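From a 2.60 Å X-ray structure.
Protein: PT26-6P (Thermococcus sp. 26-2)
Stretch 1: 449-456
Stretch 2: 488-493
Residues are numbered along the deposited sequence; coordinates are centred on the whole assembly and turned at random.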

# COMPACT_ATOMS: atom_id res chain seq x y z
N GLN A 449 16.00 7.69 26.52
CA GLN A 449 16.98 6.86 27.19
C GLN A 449 17.85 6.13 26.16
O GLN A 449 19.06 5.99 26.36
CB GLN A 449 16.30 5.86 28.14
CG GLN A 449 17.27 5.08 29.04
CD GLN A 449 18.17 5.99 29.87
OE1 GLN A 449 17.70 6.90 30.56
NE2 GLN A 449 19.48 5.76 29.81
N GLY A 450 17.23 5.66 25.08
CA GLY A 450 17.96 5.00 24.02
C GLY A 450 19.05 5.90 23.49
O GLY A 450 20.18 5.47 23.28
N ALA A 451 18.72 7.17 23.28
CA ALA A 451 19.71 8.12 22.80
C ALA A 451 20.86 8.16 23.79
O ALA A 451 22.02 8.07 23.41
CB ALA A 451 19.09 9.50 22.66
N ILE A 452 20.54 8.28 25.07
CA ILE A 452 21.57 8.39 26.09
C ILE A 452 22.48 7.17 26.07
O ILE A 452 23.70 7.31 26.15
CB ILE A 452 20.98 8.62 27.49
CG1 ILE A 452 20.20 9.94 27.53
CG2 ILE A 452 22.08 8.62 28.54
CD1 ILE A 452 19.54 10.23 28.85
N ASP A 453 21.91 5.98 25.94
CA ASP A 453 22.73 4.77 25.85
C ASP A 453 23.58 4.69 24.57
O ASP A 453 24.67 4.09 24.57
CB ASP A 453 21.87 3.51 25.97
CG ASP A 453 21.03 3.48 27.25
OD1 ASP A 453 21.42 4.08 28.28
OD2 ASP A 453 19.96 2.83 27.22
N GLU A 454 23.09 5.27 23.47
CA GLU A 454 23.86 5.20 22.23
C GLU A 454 25.09 6.10 22.30
O GLU A 454 26.22 5.66 21.99
CB GLU A 454 23.00 5.54 21.02
CG GLU A 454 22.02 4.43 20.68
CD GLU A 454 22.70 3.08 20.47
OE1 GLU A 454 23.65 2.95 19.65
OE2 GLU A 454 22.28 2.10 21.12
N TYR A 455 24.87 7.35 22.72
CA TYR A 455 25.94 8.32 22.85
C TYR A 455 26.98 7.78 23.81
O TYR A 455 28.17 7.86 23.52
CB TYR A 455 25.40 9.66 23.34
CG TYR A 455 24.55 10.39 22.32
CD1 TYR A 455 23.41 11.09 22.70
CD2 TYR A 455 24.88 10.38 20.97
CE1 TYR A 455 22.64 11.77 21.78
CE2 TYR A 455 24.11 11.06 20.04
CZ TYR A 455 22.99 11.75 20.45
OH TYR A 455 22.23 12.42 19.51
N LYS A 456 26.53 7.23 24.94
CA LYS A 456 27.42 6.58 25.92
C LYS A 456 28.27 5.50 25.27
O LYS A 456 29.46 5.37 25.57
CB LYS A 456 26.62 5.94 27.07
CG LYS A 456 26.17 6.86 28.22
CD LYS A 456 26.16 6.01 29.51
CE LYS A 456 24.93 6.21 30.38
NZ LYS A 456 25.27 6.88 31.70
N GLY A 488 21.98 7.31 18.24
CA GLY A 488 21.57 8.28 19.23
C GLY A 488 20.88 9.46 18.60
O GLY A 488 19.87 9.96 19.12
N ASP A 489 21.41 9.93 17.47
CA ASP A 489 20.76 11.02 16.73
C ASP A 489 19.33 10.67 16.33
O ASP A 489 18.42 11.50 16.42
CB ASP A 489 21.59 11.46 15.53
CG ASP A 489 22.84 12.23 15.93
OD1 ASP A 489 22.88 12.75 17.08
OD2 ASP A 489 23.79 12.31 15.12
N TYR A 490 19.12 9.42 15.92
CA TYR A 490 17.79 8.97 15.54
C TYR A 490 16.89 9.02 16.77
O TYR A 490 15.81 9.60 16.71
CB TYR A 490 17.82 7.54 14.99
CG TYR A 490 18.28 7.41 13.55
CD1 TYR A 490 17.71 8.18 12.54
CD2 TYR A 490 19.28 6.51 13.19
CE1 TYR A 490 18.12 8.07 11.21
CE2 TYR A 490 19.69 6.37 11.86
CZ TYR A 490 19.11 7.16 10.88
OH TYR A 490 19.53 7.03 9.58
N TYR A 491 17.35 8.40 17.86
CA TYR A 491 16.57 8.31 19.10
C TYR A 491 16.09 9.67 19.56
O TYR A 491 14.96 9.83 20.03
CB TYR A 491 17.38 7.65 20.22
CG TYR A 491 17.22 6.14 20.24
CD1 TYR A 491 18.31 5.32 20.29
CD2 TYR A 491 15.95 5.56 20.18
CE1 TYR A 491 18.18 3.96 20.30
CE2 TYR A 491 15.80 4.20 20.19
CZ TYR A 491 16.93 3.40 20.25
OH TYR A 491 16.81 2.04 20.25
N VAL A 492 16.95 10.67 19.38
CA VAL A 492 16.63 12.01 19.79
C VAL A 492 15.56 12.61 18.89
O VAL A 492 14.60 13.25 19.37
CB VAL A 492 17.87 12.90 19.74
CG1 VAL A 492 17.46 14.35 19.54
CG2 VAL A 492 18.73 12.70 21.03
N ASN A 493 15.70 12.40 17.58
CA ASN A 493 14.61 12.71 16.66
C ASN A 493 13.32 12.02 17.10
O ASN A 493 12.26 12.64 17.15
CB ASN A 493 14.98 12.31 15.23
CG ASN A 493 15.83 13.36 14.54
OD1 ASN A 493 15.32 14.31 13.94
ND2 ASN A 493 17.14 13.19 14.60

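Both stretches are helical, and each belongs to a helix that extends beyond it at both ends. The two run nearly antiparallel, with 164° between their N-to-C directions. Their axes approach to 7.7 Å, which is close for two helices. The two glycines, G450 and G488, leave room for this. The tightest backbone approach is between A451 CA and G488 CA, 4.0 Å apart. The contact buries 336 Å² in total.

G488 sits where the helices come closest. It has no side chain, and a CB here would point toward the other helix. An ideal CB on G488 would lie 2.7 Å from Y455 CE2, which is a clash, and 3.4 Å from E454 CB, which is tight. Without that atom, G488 CA lies over one face of the Y455 ring, 4.2 Å from its centroid and 24° off the ring normal. This is a CH-pi contact. The backbone is also open to close packing, with G488 N 3.4 Å from E454 CB and G488 O 3.7 Å from A451 CB. G488 O is still used within its own helix, where it accepts a hydrogen bond from V492 N at 3.0 Å.

D489 provides the polar link. Its CB points away overall, but the carboxylate end comes nearer to the other helix. Y455 OH donates a hydrogen bond to D489 OD1 at 2.5 Å, a short distance. The acceptor lies at the edge of the tyrosine ring, near its plane, as suits a phenol hydroxyl. The Y455 ring face covers G488 CA, while Y455 OH bonds D489 and also lies 3.4 Å from G488 C. D489 OD1 is also hydrogen-bonded elsewhere in the structure. Y455 OH is 3.3 Å from D489 N as well, but the angle is too poor for a hydrogen bond.

Y490 makes no contact with stretch 1. Its CB points sideways and the end of its side chain leads away.

Y491 points toward the first helix and lays its ring against G450. G450 CA lies over one face, 3.9 Å from the centroid of the Y491 ring and 16° off the normal. This is a second CH-pi contact between a glycine and a tyrosine, with the roles of the helices exchanged. Here too the glycine matters: an ideal CB on G450 would be 2.9 Å from Y491 CZ, a clash. Nearer the backbone, Y491 CB packs 3.5 Å from A451 CB. E454 CG meets the ring edge, 3.8 Å from Y491 CD1. The E454 carboxylate oxygens are hydrogen-bonded elsewhere in the structure.

V492 adds an apolar contact. V492 CG2 is 3.6 Å from A451 CB and 4.1 Å from Y455 CE1. A451 therefore touches G488, Y491 and V492 through a single methyl and its backbone.

N493 does not reach stretch 1. N493 ND2 donates a hydrogen bond to D489 O at 2.8 Å, within its own helix.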